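Long-range contact in cell wall surface anchor family protein (Streptococcus agalactiae serogroup V, PDB 3TW0), which is the adhesive tip pilin GBS104 of the group B streptococcal pilus, whose metal-binding von Willebrand factor A domain probably mediates attachment to host tissue: residues Gly174-Pro186 with Asp213-Asp227. The protein carries 2 engineered substitutions. Numbering follows the deposited sequence.
Sequences GVPTMSYAINFNP and DFIINGDDYQIVKGD. With ACT (acetate ion), chain F.
Tyr180 has its CG anti to the carbonyl carbon (chi1 -71°), which sends the ring into the loop formed by 213-227. There Ile216 bends back at chi2 (-72°) and lays CD1 over one ring face, a CH-pi contact 3.7 Å from the centroid. At the far end Tyr180 OH donates to Asp220 OD1 at 2.7 Å, meeting the carboxylate on its syn side but somewhat out of the carboxylate plane; ring and carboxylate planes stand 69° apart. Val224 CG2 comes within 3.7 Å of Tyr180 CE1, while its other branch, CG1, presses on Met178 CG.

In this von Willebrand factor A fold, 174-186 leaves the C-terminal end of central strand 165-172, the edge where the magnesium sits. Thr177 OG1 donates to an acetate oxygen, OXT, at 2.8 Å; this acetate, probably from the crystallisation liquor, is also hydrogen-bonded to Thr143 OG1 and Ser22 N, at the metal ion-dependent adhesion site (MIDAS). Helix 302-312 meets Phe214 through Pro304 and Tyr308, and Ile182 CG1 packs 3.7 Å from Phe214 CE1.

Ser179 and Lys225 form an antiparallel hydrogen-bonded pair, with Lys225 N to Ser179 O at 2.9 Å and Ser179 N donating back to Lys225 O. Further along, Ala181 O takes Ile215 N at 2.8 Å, and Asn183 N gives a bond to Asp213 O. Between these two sets a single water accepts from Ala181 N and donates to the carbonyls of Ile215 and Ile223, tying three backbone positions together.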
ATOM      1  N   GLY A 174       7.012  -1.761  -6.750  1.00 20.31           N
ATOM      2  CA  GLY A 174       5.814  -1.683  -7.589  1.00 18.42           C
ATOM      3  C   GLY A 174       4.667  -2.633  -7.306  1.00 17.50           C
ATOM      4  O   GLY A 174       3.833  -2.880  -8.193  1.00 15.98           O
ATOM      5  N   VAL A 175       4.590  -3.176  -6.088  1.00 16.27           N
ATOM      6  CA  VAL A 175       3.505  -4.136  -5.799  1.00 14.66           C
ATOM      7  C   VAL A 175       2.679  -3.731  -4.595  1.00 14.75           C
ATOM      8  O   VAL A 175       3.013  -4.110  -3.454  1.00 15.45           O
ATOM      9  CB  VAL A 175       4.021  -5.597  -5.630  1.00 15.58           C
ATOM     10  CG1 VAL A 175       2.848  -6.574  -5.475  1.00 10.51           C
ATOM     11  CG2 VAL A 175       4.934  -6.011  -6.813  1.00 15.45           C
ATOM     12  N   PRO A 176       1.618  -2.938  -4.818  1.00 14.78           N
ATOM     13  CA  PRO A 176       0.795  -2.536  -3.682  1.00 14.16           C
ATOM     14  C   PRO A 176      -0.076  -3.679  -3.225  1.00 14.09           C
ATOM     15  O   PRO A 176      -0.577  -4.459  -4.052  1.00 15.57           O
ATOM     16  CB  PRO A 176      -0.044  -1.389  -4.240  1.00 14.27           C
ATOM     17  CG  PRO A 176      -0.243  -1.778  -5.706  1.00 13.18           C
ATOM     18  CD  PRO A 176       1.083  -2.394  -6.099  1.00 15.28           C
ATOM     19  N   THR A 177      -0.274  -3.774  -1.915  1.00 13.15           N
ATOM     20  CA  THR A 177      -0.945  -4.923  -1.318  1.00 13.49           C
ATOM     21  C   THR A 177      -1.945  -4.463  -0.259  1.00 13.17           C
ATOM     22  O   THR A 177      -2.401  -5.247   0.566  1.00 12.67           O
ATOM     23  CB  THR A 177       0.075  -5.846  -0.623  1.00 12.71           C
ATOM     24  OG1 THR A 177       0.783  -5.084   0.359  1.00 14.90           O
ATOM     25  CG2 THR A 177       1.087  -6.423  -1.606  1.00 13.37           C
ATOM     26  N   MET A 178      -2.263  -3.173  -0.280  1.00 13.97           N
ATOM     27  CA  MET A 178      -3.257  -2.588   0.612  1.00 14.70           C
ATOM     28  C   MET A 178      -3.818  -1.432  -0.170  1.00 14.33           C
ATOM     29  O   MET A 178      -3.074  -0.874  -0.975  1.00 14.25           O
ATOM     30  CB  MET A 178      -2.572  -2.054   1.865  1.00 13.61           C
ATOM     31  CG  MET A 178      -3.527  -1.710   2.975  1.00 15.22           C
ATOM     32  SD  MET A 178      -2.628  -1.443   4.561  1.00 18.55           S
ATOM     33  CE  MET A 178      -2.477  -3.149   5.163  1.00 12.69           C
ATOM     34  N   SER A 179      -5.073  -1.056   0.095  1.00 13.30           N
ATOM     35  CA  SER A 179      -5.708   0.048  -0.620  1.00 13.34           C
ATOM     36  C   SER A 179      -6.926   0.534   0.115  1.00 13.19           C
ATOM     37  O   SER A 179      -7.518  -0.215   0.909  1.00 13.19           O
ATOM     38  CB  SER A 179      -6.107  -0.396  -2.049  1.00 12.80           C
ATOM     39  OG  SER A 179      -7.149  -1.358  -1.970  1.00 11.69           O
ATOM     40  N   TYR A 180      -7.318   1.784  -0.121  1.00 12.29           N
ATOM     41  CA  TYR A 180      -8.653   2.198   0.351  1.00 12.72           C
ATOM     42  C   TYR A 180      -9.810   1.616  -0.481  1.00 13.55           C
ATOM     43  O   TYR A 180      -9.679   1.452  -1.699  1.00 13.79           O
ATOM     44  CB  TYR A 180      -8.742   3.731   0.508  1.00 11.89           C
ATOM     45  CG  TYR A 180      -7.941   4.271   1.680  1.00 12.55           C
ATOM     46  CD1 TYR A 180      -8.286   3.927   2.991  1.00 13.30           C
ATOM     47  CD2 TYR A 180      -6.858   5.126   1.487  1.00 13.49           C
ATOM     48  CE1 TYR A 180      -7.549   4.398   4.096  1.00 14.24           C
ATOM     49  CE2 TYR A 180      -6.118   5.618   2.587  1.00 14.92           C
ATOM     50  CZ  TYR A 180      -6.484   5.248   3.888  1.00 15.09           C
ATOM     51  OH  TYR A 180      -5.774   5.718   4.983  1.00 15.25           O
ATOM     52  N   ALA A 181     -10.938   1.295   0.180  1.00 13.29           N
ATOM     53  CA  ALA A 181     -12.142   0.812  -0.479  1.00 12.57           C
ATOM     54  C   ALA A 181     -12.853   1.864  -1.332  1.00 14.15           C
ATOM     55  O   ALA A 181     -13.067   3.001  -0.874  1.00 14.19           O
ATOM     56  CB  ALA A 181     -13.150   0.292   0.546  1.00 11.03           C
ATOM     57  N   ILE A 182     -13.325   1.429  -2.515  1.00 14.53           N
ATOM     58  CA  ILE A 182     -14.239   2.209  -3.351  1.00 13.82           C
ATOM     59  C   ILE A 182     -15.636   2.120  -2.724  1.00 14.79           C
ATOM     60  O   ILE A 182     -16.100   1.027  -2.372  1.00 14.27           O
ATOM     61  CB  ILE A 182     -14.231   1.694  -4.795  1.00 13.89           C
ATOM     62  CG1 ILE A 182     -12.861   1.947  -5.426  1.00 13.23           C
ATOM     63  CG2 ILE A 182     -15.347   2.372  -5.624  1.00 13.74           C
ATOM     64  CD1 ILE A 182     -12.573   1.173  -6.760  1.00 14.04           C
ATOM     65  N   ASN A 183     -16.287   3.267  -2.525  1.00 15.47           N
ATOM     66  CA  ASN A 183     -17.567   3.285  -1.787  1.00 17.53           C
ATOM     67  C   ASN A 183     -18.792   2.874  -2.589  1.00 17.09           C
ATOM     68  O   ASN A 183     -19.709   3.668  -2.766  1.00 18.30           O
ATOM     69  CB  ASN A 183     -17.807   4.660  -1.122  1.00 17.16           C
ATOM     70  CG  ASN A 183     -18.813   4.602   0.036  1.00 21.02           C
ATOM     71  OD1 ASN A 183     -19.192   3.523   0.523  1.00 21.78           O
ATOM     72  ND2 ASN A 183     -19.234   5.772   0.491  1.00 20.69           N
ATOM     73  N   PHE A 184     -18.828   1.627  -3.034  1.00 17.12           N
ATOM     74  CA  PHE A 184     -20.023   1.060  -3.633  1.00 17.59           C
ATOM     75  C   PHE A 184     -21.236   1.037  -2.672  1.00 18.49           C
ATOM     76  O   PHE A 184     -21.097   0.907  -1.424  1.00 18.38           O
ATOM     77  CB  PHE A 184     -19.754  -0.360  -4.128  1.00 17.14           C
ATOM     78  CG  PHE A 184     -18.786  -0.442  -5.275  1.00 18.82           C
ATOM     79  CD1 PHE A 184     -19.191  -0.142  -6.576  1.00 17.21           C
ATOM     80  CD2 PHE A 184     -17.464  -0.835  -5.055  1.00 17.94           C
ATOM     81  CE1 PHE A 184     -18.289  -0.226  -7.662  1.00 15.17           C
ATOM     82  CE2 PHE A 184     -16.571  -0.938  -6.119  1.00 19.59           C
ATOM     83  CZ  PHE A 184     -16.991  -0.616  -7.440  1.00 17.57           C
ATOM     84  N   ASN A 185     -22.427   1.155  -3.246  1.00 17.47           N
ATOM     85  CA  ASN A 185     -23.630   1.213  -2.445  1.00 17.82           C
ATOM     86  C   ASN A 185     -24.446  -0.065  -2.648  1.00 18.61           C
ATOM     87  O   ASN A 185     -25.016  -0.283  -3.719  1.00 18.17           O
ATOM     88  CB  ASN A 185     -24.432   2.476  -2.770  1.00 17.84           C
ATOM     89  CG  ASN A 185     -25.666   2.624  -1.886  1.00 18.25           C
ATOM     90  OD1 ASN A 185     -26.122   1.657  -1.258  1.00 15.39           O
ATOM     91  ND2 ASN A 185     -26.226   3.829  -1.853  1.00 15.25           N
ATOM     92  N   PRO A 186     -24.468  -0.947  -1.627  1.00 18.93           N
ATOM     93  CA  PRO A 186     -25.076  -2.244  -1.809  1.00 19.20           C
ATOM     94  C   PRO A 186     -26.593  -2.179  -1.713  1.00 20.65           C
ATOM     95  O   PRO A 186     -27.264  -3.184  -1.934  1.00 20.28           O
ATOM     96  CB  PRO A 186     -24.515  -3.047  -0.633  1.00 18.95           C
ATOM     97  CG  PRO A 186     -24.286  -2.097   0.412  1.00 18.16           C
ATOM     98  CD  PRO A 186     -23.904  -0.794  -0.268  1.00 19.22           C
ATOM     99  N   ASP A 213     -15.419   9.324  -3.052  1.00 17.91           N
ATOM    100  CA  ASP A 213     -16.052   8.047  -3.332  1.00 16.86           C
ATOM    101  C   ASP A 213     -15.169   6.880  -2.910  1.00 16.12           C
ATOM    102  O   ASP A 213     -15.407   5.746  -3.333  1.00 16.28           O
ATOM    103  CB  ASP A 213     -16.397   7.913  -4.816  1.00 16.75           C
ATOM    104  CG  ASP A 213     -17.449   8.904  -5.252  1.00 19.75           C
ATOM    105  OD1 ASP A 213     -18.536   8.951  -4.625  1.00 19.76           O
ATOM    106  OD2 ASP A 213     -17.181   9.645  -6.213  1.00 19.40           O
ATOM    107  N   PHE A 214     -14.143   7.172  -2.112  1.00 15.92           N
ATOM    108  CA  PHE A 214     -13.427   6.143  -1.337  1.00 15.43           C
ATOM    109  C   PHE A 214     -13.873   6.230   0.136  1.00 16.12           C
ATOM    110  O   PHE A 214     -14.300   7.296   0.620  1.00 16.40           O
ATOM    111  CB  PHE A 214     -11.901   6.315  -1.417  1.00 14.60           C
ATOM    112  CG  PHE A 214     -11.276   5.835  -2.721  1.00 14.72           C
ATOM    113  CD1 PHE A 214     -10.731   4.545  -2.830  1.00 12.46           C
ATOM    114  CD2 PHE A 214     -11.197   6.689  -3.824  1.00 14.85           C
ATOM    115  CE1 PHE A 214     -10.123   4.088  -4.027  1.00 11.45           C
ATOM    116  CE2 PHE A 214     -10.596   6.271  -5.028  1.00 12.19           C
ATOM    117  CZ  PHE A 214     -10.059   4.962  -5.144  1.00 14.77           C
ATOM    118  N   ILE A 215     -13.807   5.090   0.832  1.00 16.11           N
ATOM    119  CA  ILE A 215     -14.081   5.028   2.271  1.00 16.09           C
ATOM    120  C   ILE A 215     -12.817   5.383   2.996  1.00 15.30           C
ATOM    121  O   ILE A 215     -11.876   4.609   3.070  1.00 16.12           O
ATOM    122  CB  ILE A 215     -14.592   3.628   2.719  1.00 16.61           C
ATOM    123  CG1 ILE A 215     -15.767   3.205   1.811  1.00 14.01           C
ATOM    124  CG2 ILE A 215     -15.028   3.651   4.201  1.00 14.99           C
ATOM    125  CD1 ILE A 215     -16.509   1.918   2.264  1.00 14.88           C
ATOM    126  N   ILE A 216     -12.807   6.577   3.541  1.00 15.86           N
ATOM    127  CA  ILE A 216     -11.611   7.148   4.120  1.00 17.31           C
ATOM    128  C   ILE A 216     -11.846   7.555   5.568  1.00 17.30           C
ATOM    129  O   ILE A 216     -10.894   7.719   6.330  1.00 18.45           O
ATOM    130  CB  ILE A 216     -11.212   8.423   3.316  1.00 17.06           C
ATOM    131  CG1 ILE A 216     -10.880   8.042   1.862  1.00 19.55           C
ATOM    132  CG2 ILE A 216     -10.093   9.172   3.973  1.00 18.59           C
ATOM    133  CD1 ILE A 216      -9.656   7.334   1.684  1.00 18.96           C
ATOM    134  N   ASN A 217     -13.108   7.769   5.918  1.00 18.05           N
ATOM    135  CA  ASN A 217     -13.494   8.323   7.228  1.00 19.19           C
ATOM    136  C   ASN A 217     -13.618   7.201   8.282  1.00 17.92           C
ATOM    137  O   ASN A 217     -14.715   6.816   8.674  1.00 18.77           O
ATOM    138  CB  ASN A 217     -14.797   9.133   7.103  1.00 19.11           C
ATOM    139  CG  ASN A 217     -15.071  10.030   8.328  1.00 24.34           C
ATOM    140  OD1 ASN A 217     -14.137  10.585   8.947  1.00 30.96           O
ATOM    141  ND2 ASN A 217     -16.349  10.186   8.674  1.00 25.50           N
ATOM    142  N   GLY A 218     -12.479   6.658   8.688  1.00 17.62           N
ATOM    143  CA  GLY A 218     -12.419   5.642   9.759  1.00 17.18           C
ATOM    144  C   GLY A 218     -10.978   5.287  10.006  1.00 16.98           C
ATOM    145  O   GLY A 218     -10.125   5.578   9.169  1.00 16.71           O
ATOM    146  N   ASP A 219     -10.657   4.687  11.153  1.00 16.38           N
ATOM    147  CA  ASP A 219      -9.271   4.205  11.343  1.00 15.51           C
ATOM    148  C   ASP A 219      -8.980   3.125  10.316  1.00 14.65           C
ATOM    149  O   ASP A 219      -9.818   2.248  10.095  1.00 13.51           O
ATOM    150  CB  ASP A 219      -9.052   3.599  12.726  1.00 15.51           C
ATOM    151  CG  ASP A 219      -9.447   4.544  13.856  1.00 16.86           C
ATOM    152  OD1 ASP A 219      -9.076   5.734  13.831  1.00 19.53           O
ATOM    153  OD2 ASP A 219     -10.132   4.076  14.770  1.00 19.26           O
ATOM    154  N   ASP A 220      -7.783   3.184   9.723  1.00 14.42           N
ATOM    155  CA  ASP A 220      -7.368   2.269   8.689  1.00 15.11           C
ATOM    156  C   ASP A 220      -7.738   0.819   8.997  1.00 15.26           C
ATOM    157  O   ASP A 220      -8.341   0.134   8.154  1.00 15.64           O
ATOM    158  CB  ASP A 220      -5.835   2.346   8.487  1.00 15.15           C
ATOM    159  CG  ASP A 220      -5.406   3.511   7.594  1.00 16.47           C
ATOM    160  OD1 ASP A 220      -6.246   4.347   7.264  1.00 13.17           O
ATOM    161  OD2 ASP A 220      -4.204   3.602   7.272  1.00 15.36           O
ATOM    162  N   TYR A 221      -7.397   0.354  10.216  1.00 15.45           N
ATOM    163  CA  TYR A 221      -7.484  -1.084  10.529  1.00 14.87           C
ATOM    164  C   TYR A 221      -8.903  -1.567  10.448  1.00 15.15           C
ATOM    165  O   TYR A 221      -9.145  -2.769  10.308  1.00 14.21           O
ATOM    166  CB  TYR A 221      -6.862  -1.438  11.896  1.00 15.86           C
ATOM    167  CG  TYR A 221      -7.722  -1.125  13.101  1.00 13.37           C
ATOM    168  CD1 TYR A 221      -8.484  -2.118  13.733  1.00 15.37           C
ATOM    169  CD2 TYR A 221      -7.739   0.150  13.633  1.00 16.59           C
ATOM    170  CE1 TYR A 221      -9.265  -1.827  14.876  1.00 18.12           C
ATOM    171  CE2 TYR A 221      -8.514   0.459  14.767  1.00 18.45           C
ATOM    172  CZ  TYR A 221      -9.270  -0.526  15.375  1.00 18.20           C
ATOM    173  OH  TYR A 221     -10.001  -0.163  16.477  1.00 21.75           O
ATOM    174  N   GLN A 222      -9.868  -0.651  10.468  1.00 15.05           N
ATOM    175  CA  GLN A 222     -11.242  -1.139  10.279  1.00 15.49           C
ATOM    176  C   GLN A 222     -11.857  -0.893   8.923  1.00 15.38           C
ATOM    177  O   GLN A 222     -12.971  -1.354   8.692  1.00 16.31           O
ATOM    178  CB  GLN A 222     -12.176  -0.573  11.330  1.00 16.24           C
ATOM    179  CG  GLN A 222     -12.496  -1.558  12.477  1.00 21.26           C
ATOM    180  CD  GLN A 222     -12.525  -0.800  13.722  1.00 29.35           C
ATOM    181  OE1 GLN A 222     -12.183   0.400  13.726  1.00 34.06           O
ATOM    182  NE2 GLN A 222     -12.900  -1.450  14.806  1.00 29.91           N
ATOM    183  N   ILE A 223     -11.180  -0.174   8.033  1.00 13.85           N
ATOM    184  CA  ILE A 223     -11.810   0.159   6.726  1.00 14.75           C
ATOM    185  C   ILE A 223     -10.993  -0.247   5.469  1.00 14.98           C
ATOM    186  O   ILE A 223     -11.495  -0.235   4.352  1.00 15.61           O
ATOM    187  CB  ILE A 223     -12.152   1.702   6.604  1.00 13.94           C
ATOM    188  CG1 ILE A 223     -10.883   2.558   6.647  1.00 14.05           C
ATOM    189  CG2 ILE A 223     -13.184   2.143   7.657  1.00 13.82           C
ATOM    190  CD1 ILE A 223     -11.101   4.028   6.120  1.00 12.87           C
ATOM    191  N   VAL A 224      -9.726  -0.541   5.650  1.00 14.68           N
ATOM    192  CA  VAL A 224      -8.827  -0.760   4.535  1.00 14.97           C
ATOM    193  C   VAL A 224      -9.008  -2.124   3.871  1.00 14.64           C
ATOM    194  O   VAL A 224      -9.478  -3.081   4.505  1.00 14.54           O
ATOM    195  CB  VAL A 224      -7.416  -0.628   5.082  1.00 14.46           C
ATOM    196  CG1 VAL A 224      -6.496  -1.612   4.461  1.00 18.24           C
ATOM    197  CG2 VAL A 224      -6.925   0.819   5.001  1.00 15.21           C
ATOM    198  N   LYS A 225      -8.631  -2.231   2.593  1.00 14.44           N
ATOM    199  CA  LYS A 225      -8.620  -3.546   1.905  1.00 13.94           C
ATOM    200  C   LYS A 225      -7.211  -4.096   1.888  1.00 14.68           C
ATOM    201  O   LYS A 225      -6.234  -3.337   1.755  1.00 14.62           O
ATOM    202  CB  LYS A 225      -9.140  -3.444   0.447  1.00 13.05           C
ATOM    203  CG  LYS A 225     -10.604  -2.992   0.305  1.00 11.85           C
ATOM    204  CD  LYS A 225     -11.581  -3.907   1.005  1.00 10.17           C
ATOM    205  CE  LYS A 225     -13.014  -3.400   0.897  1.00  9.21           C
ATOM    206  NZ  LYS A 225     -14.071  -4.512   0.990  1.00 12.10           N
ATOM    207  N   GLY A 226      -7.088  -5.412   1.992  1.00 14.87           N
ATOM    208  CA  GLY A 226      -5.757  -6.026   2.014  1.00 16.00           C
ATOM    209  C   GLY A 226      -5.062  -5.892   3.359  1.00 16.39           C
ATOM    210  O   GLY A 226      -5.425  -5.049   4.174  1.00 16.09           O
ATOM    211  N   ASP A 227      -4.090  -6.771   3.586  1.00 17.77           N
ATOM    212  CA  ASP A 227      -3.255  -6.776   4.787  1.00 18.98           C
ATOM    213  C   ASP A 227      -1.782  -7.034   4.468  1.00 19.09           C
ATOM    214  O   ASP A 227      -1.038  -7.465   5.349  1.00 19.19           O
ATOM    215  CB  ASP A 227      -3.751  -7.838   5.790  1.00 19.64           C
ATOM    216  CG  ASP A 227      -3.706  -9.268   5.226  1.00 20.96           C
ATOM    217  OD1 ASP A 227      -3.277  -9.487   4.076  1.00 21.12           O
ATOM    218  OD2 ASP A 227      -4.115 -10.186   5.959  1.00 23.12           O
TER
HETATM  219  C   ACT F 702       4.494  -6.224   1.350  1.00 17.37           C
HETATM  220  O   ACT F 702       5.536  -5.750   0.865  1.00 16.64           O
HETATM  221  OXT ACT F 702       3.442  -5.698   0.925  1.00 15.99           O
HETATM  222  CH3 ACT F 702       4.494  -7.340   2.385  1.00 17.40           C
HETATM  223  O   HOH W   1      -3.031  -8.071   0.921  1.00 20.80           O
HETATM  224  O   HOH W   2     -11.092   2.111   2.822  1.00 19.60           O
HETATM  225  O   HOH W   3     -16.908   7.462   0.422  1.00 32.00           O